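Local coordinates for HNH endonuclease (Geobacter metallireducens, PDB 4H9D), which probably acts as a metal-dependent HNH endonuclease that nicks nucleic acid and also binds a zinc ion, at residues V13-E16 against K17-R21; L55-V58 against V59-G62. All coordinates share one frame; numbering follows the deposited sequence.

Contact 1: residues V13-E16 against K17-R21; sequences VKRE and KEKAR
The carboxylate of E16 takes the ammonium of K19 three residues on, in a lopsided salt bridge along one flank of helix 10-24. K19 NZ lies 2.8 Å from E16 OE2, on that oxygen's syn lone pair, and at 3.1 Å from E16 OE1, where the bond is weak. Both chains run side by side in the same direction, and each is bent to meet the other: E16 turns at its second torsion (chi2 -35°), while K19 folds at its third and fourth (chi3 53°), bringing its amine back to the carboxylate. R15 arrives differently, crossing the stem of K19 obliquely. K19 CG sits over one face of the R15 guanidinium, displaced toward the rim, and K19 CD, 3.8 Å from R15 NE, lies between that nitrogen and the lysine amine. On another flank V13 and K17 lie alongside each other, with V13 CG1 3.7 Å from K17 CE in a van der Waals contact. K14 and E18 are likewise aligned, yet K14 NZ stays 4.2 Å from E18 OE2, beyond a salt bridge. Underneath, successive i to i+4 backbone bonds join the segments, among them K17 N to V13 O at 2.9 Å and A20 N to E16 O at 3.0 Å; E16 O also accepts from S64 OG in a loop. Replacing K19 by an alanine would probably cost the E16 carboxylate this cationic partner and take the methylene cover from that face of the R15 guanidinium. Because E16 is buried, touching V58 and K63 of the loop, the lysine is likely to help offset the cost of placing a negative charge there, whereas the more exposed K14 and E18 ends can contribute only a looser electrostatic attraction.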
loop_
_atom_site.group_PDB
_atom_site.type_symbol
_atom_site.label_atom_id
_atom_site.label_comp_id
_atom_site.label_asym_id
_atom_site.label_seq_id
_atom_site.Cartn_x
_atom_site.Cartn_y
_atom_site.Cartn_z
ATOM N N VAL A 13 12.243 -18.911 0.844
ATOM C CA VAL A 13 11.557 -18.085 -0.144
ATOM C C VAL A 13 12.212 -18.178 -1.513
ATOM O O VAL A 13 11.520 -18.291 -2.525
ATOM C CB VAL A 13 11.477 -16.594 0.285
ATOM C CG1 VAL A 13 10.948 -15.747 -0.873
ATOM C CG2 VAL A 13 10.546 -16.442 1.498
ATOM N N LYS A 14 13.539 -18.129 -1.547
ATOM C CA LYS A 14 14.249 -18.227 -2.813
ATOM C C LYS A 14 13.983 -19.595 -3.392
ATOM O O LYS A 14 13.603 -19.734 -4.551
ATOM C CB LYS A 14 15.749 -18.073 -2.615
ATOM C CG LYS A 14 16.274 -16.649 -2.672
ATOM C CD LYS A 14 17.798 -16.669 -2.705
ATOM C CE LYS A 14 18.300 -17.600 -3.819
ATOM N NZ LYS A 14 19.785 -17.757 -3.844
ATOM N N ARG A 15 14.194 -20.606 -2.561
ATOM C CA ARG A 15 13.998 -21.993 -2.953
ATOM C C ARG A 15 12.689 -22.171 -3.701
ATOM O O ARG A 15 12.634 -22.888 -4.699
ATOM C CB ARG A 15 14.014 -22.888 -1.713
ATOM C CG ARG A 15 13.759 -24.351 -2.002
ATOM C CD ARG A 15 14.784 -24.895 -2.967
ATOM N NE ARG A 15 14.447 -26.244 -3.410
ATOM C CZ ARG A 15 15.108 -26.911 -4.352
ATOM N NH1 ARG A 15 16.155 -26.359 -4.964
ATOM N NH2 ARG A 15 14.722 -28.138 -4.680
ATOM N N GLU A 16 11.639 -21.517 -3.208
ATOM C CA GLU A 16 10.317 -21.599 -3.820
ATOM C C GLU A 16 10.228 -20.729 -5.051
ATOM O O GLU A 16 9.510 -21.057 -5.987
ATOM C CB GLU A 16 9.218 -21.180 -2.834
ATOM C CG GLU A 16 8.846 -22.239 -1.829
ATOM C CD GLU A 16 8.913 -23.635 -2.411
ATOM O OE1 GLU A 16 10.020 -24.210 -2.411
ATOM O OE2 GLU A 16 7.876 -24.158 -2.884
ATOM N N LYS A 17 10.952 -19.617 -5.041
ATOM C CA LYS A 17 10.950 -18.696 -6.176
ATOM C C LYS A 17 11.705 -19.271 -7.369
ATOM O O LYS A 17 11.510 -18.828 -8.499
ATOM C CB LYS A 17 11.557 -17.348 -5.779
ATOM C CG LYS A 17 10.605 -16.438 -5.014
ATOM C CD LYS A 17 11.207 -15.049 -4.851
ATOM C CE LYS A 17 10.248 -14.095 -4.162
ATOM N NZ LYS A 17 10.909 -12.803 -3.816
ATOM N N GLU A 18 12.569 -20.250 -7.109
ATOM C CA GLU A 18 13.329 -20.897 -8.161
ATOM C C GLU A 18 12.500 -22.025 -8.739
ATOM O O GLU A 18 12.393 -22.159 -9.955
ATOM C CB GLU A 18 14.639 -21.454 -7.625
ATOM C CG GLU A 18 15.792 -20.473 -7.638
ATOM C CD GLU A 18 17.073 -21.095 -7.110
ATOM O OE1 GLU A 18 17.505 -22.139 -7.658
ATOM O OE2 GLU A 18 17.644 -20.541 -6.144
ATOM N N LYS A 19 11.918 -22.848 -7.879
ATOM C CA LYS A 19 11.077 -23.935 -8.354
ATOM C C LYS A 19 9.924 -23.326 -9.160
ATOM O O LYS A 19 9.430 -23.934 -10.106
ATOM C CB LYS A 19 10.534 -24.732 -7.170
ATOM C CG LYS A 19 11.615 -25.459 -6.381
ATOM C CD LYS A 19 11.077 -25.895 -5.041
ATOM C CE LYS A 19 9.805 -26.701 -5.217
ATOM N NZ LYS A 19 8.863 -26.485 -4.084
ATOM N N ALA A 20 9.501 -22.119 -8.790
ATOM C CA ALA A 20 8.418 -21.456 -9.507
ATOM C C ALA A 20 8.888 -21.127 -10.926
ATOM O O ALA A 20 8.210 -21.445 -11.912
ATOM C CB ALA A 20 8.008 -20.186 -8.786
ATOM N N ARG A 21 10.054 -20.493 -11.021
ATOM C CA ARG A 21 10.633 -20.123 -12.306
ATOM C C ARG A 21 10.762 -21.341 -13.213
ATOM O O ARG A 21 10.656 -21.243 -14.430
ATOM C CB ARG A 21 12.007 -19.503 -12.094
ATOM C CG ARG A 21 11.979 -18.068 -11.608
ATOM C CD ARG A 21 13.344 -17.682 -11.047
ATOM N NE ARG A 21 14.437 -18.364 -11.745
ATOM C CZ ARG A 21 15.673 -18.494 -11.265
ATOM N NH1 ARG A 21 15.989 -17.985 -10.075
ATOM N NH2 ARG A 21 16.590 -19.160 -11.962
#

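Contact 2: residues L55-V58 against V59-G62; sequences LVPV and VRGG
P57 O accepts two backbone bonds, from G62 N at 2.9 Å and from R60 N at 3.1 Å, the two donors approaching from opposite faces of the carbonyl plane. A third bond, G61 N to V58 O at 3.0 Å, completes the turn. R60 then folds its guanidinium back onto its own neighbour: NH1 lies 2.9 Å from V59 O, which it meets from above the carbonyl plane, while NH2 makes a salt bridge to E48 of the second subunit. Weaker CA-H...O contacts follow, V56 O receiving G62 CA at 3.3 Å and G62 O receiving V58 CA. In the packing beyond, one branch of V56 does the touching: with CG1 anti to the backbone N (chi1 174°), it rests 3.3 Å from G62 CA. P57 CB meets R60 CB more loosely, at 4.1 Å. A side chain on G62 would run into the carbonyls of V56 and P57, and G61 has a positive phi (95°). The paired 6→1 and 5→2 bonds, with glycine at the positive-phi position, are those of a Schellman motif ending a short 3-10 turn, here in the loop linking the two strands of the HNH ββα-metal finger.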
loop_
_atom_site.group_PDB
_atom_site.type_symbol
_atom_site.label_atom_id
_atom_site.label_comp_id
_atom_site.label_asym_id
_atom_site.label_seq_id
_atom_site.Cartn_x
_atom_site.Cartn_y
_atom_site.Cartn_z
ATOM N N LEU A 55 -1.846 -19.704 -4.607
ATOM C CA LEU A 55 -3.041 -19.565 -3.791
ATOM C C LEU A 55 -2.556 -19.154 -2.416
ATOM O O LEU A 55 -2.975 -18.134 -1.869
ATOM C CB LEU A 55 -3.771 -20.898 -3.721
ATOM C CG LEU A 55 -4.489 -21.287 -5.001
ATOM C CD1 LEU A 55 -4.997 -22.694 -4.864
ATOM C CD2 LEU A 55 -5.625 -20.314 -5.256
ATOM N N VAL A 56 -1.648 -19.967 -1.889
ATOM C CA VAL A 56 -1.007 -19.742 -0.607
ATOM C C VAL A 56 0.323 -19.065 -0.914
ATOM O O VAL A 56 1.234 -19.699 -1.436
ATOM C CB VAL A 56 -0.723 -21.065 0.082
ATOM C CG1 VAL A 56 0.073 -20.831 1.335
ATOM C CG2 VAL A 56 -2.024 -21.760 0.381
ATOM N N PRO A 57 0.447 -17.767 -0.602
ATOM C CA PRO A 57 1.678 -17.012 -0.854
ATOM C C PRO A 57 2.919 -17.730 -0.354
ATOM O O PRO A 57 2.866 -18.464 0.629
ATOM C CB PRO A 57 1.437 -15.707 -0.109
ATOM C CG PRO A 57 -0.017 -15.507 -0.233
ATOM C CD PRO A 57 -0.578 -16.902 0.010
ATOM N N VAL A 58 4.039 -17.517 -1.036
ATOM C CA VAL A 58 5.304 -18.143 -0.649
ATOM C C VAL A 58 5.767 -17.638 0.725
ATOM O O VAL A 58 6.278 -18.409 1.532
ATOM C CB VAL A 58 6.414 -17.869 -1.723
ATOM C CG1 VAL A 58 7.776 -18.339 -1.233
ATOM C CG2 VAL A 58 6.062 -18.591 -3.004
ATOM N N VAL A 59 5.581 -16.344 0.989
ATOM C CA VAL A 59 5.986 -15.762 2.266
ATOM C C VAL A 59 5.051 -16.199 3.388
ATOM O O VAL A 59 5.267 -15.866 4.551
ATOM C CB VAL A 59 6.033 -14.211 2.210
ATOM C CG1 VAL A 59 7.087 -13.773 1.235
ATOM C CG2 VAL A 59 4.675 -13.643 1.826
ATOM N N ARG A 60 4.000 -16.930 3.036
ATOM C CA ARG A 60 3.081 -17.440 4.040
ATOM C C ARG A 60 3.257 -18.943 4.125
ATOM O O ARG A 60 2.377 -19.648 4.611
ATOM C CB ARG A 60 1.627 -17.111 3.695
ATOM C CG ARG A 60 1.256 -15.673 4.004
ATOM C CD ARG A 60 1.846 -15.289 5.354
ATOM N NE ARG A 60 1.710 -13.867 5.643
ATOM C CZ ARG A 60 2.728 -13.023 5.767
ATOM N NH1 ARG A 60 3.979 -13.445 5.627
ATOM N NH2 ARG A 60 2.490 -11.750 6.047
ATOM N N GLY A 61 4.399 -19.430 3.645
ATOM C CA GLY A 61 4.671 -20.856 3.690
ATOM C C GLY A 61 4.334 -21.656 2.442
ATOM O O GLY A 61 4.874 -22.745 2.255
ATOM N N GLY A 62 3.442 -21.132 1.600
ATOM C CA GLY A 62 3.060 -21.818 0.374
ATOM C C GLY A 62 4.209 -22.287 -0.512
ATOM O O GLY A 62 5.289 -21.669 -0.569
#

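How the contacts relate
From the N terminus, contact 1 comes first and lies wholly within helix 10-24, where it spans successive turns and closes no larger loop. The chain then passes through helix 27-34 and strand 50-54 before contact 2 forms a tight turn in the connection to strand 69-73. The two follow in series, neither nesting nor crossing. They nevertheless meet in space, their centres about 11 Å apart: V58 CG1 lies 3.6 Å from E16 CB and 3.9 Å from V13 CA, and G62 O approaches E16 CG. The inter-strand loop of the HNH unit is thereby packed against the N-terminal helix.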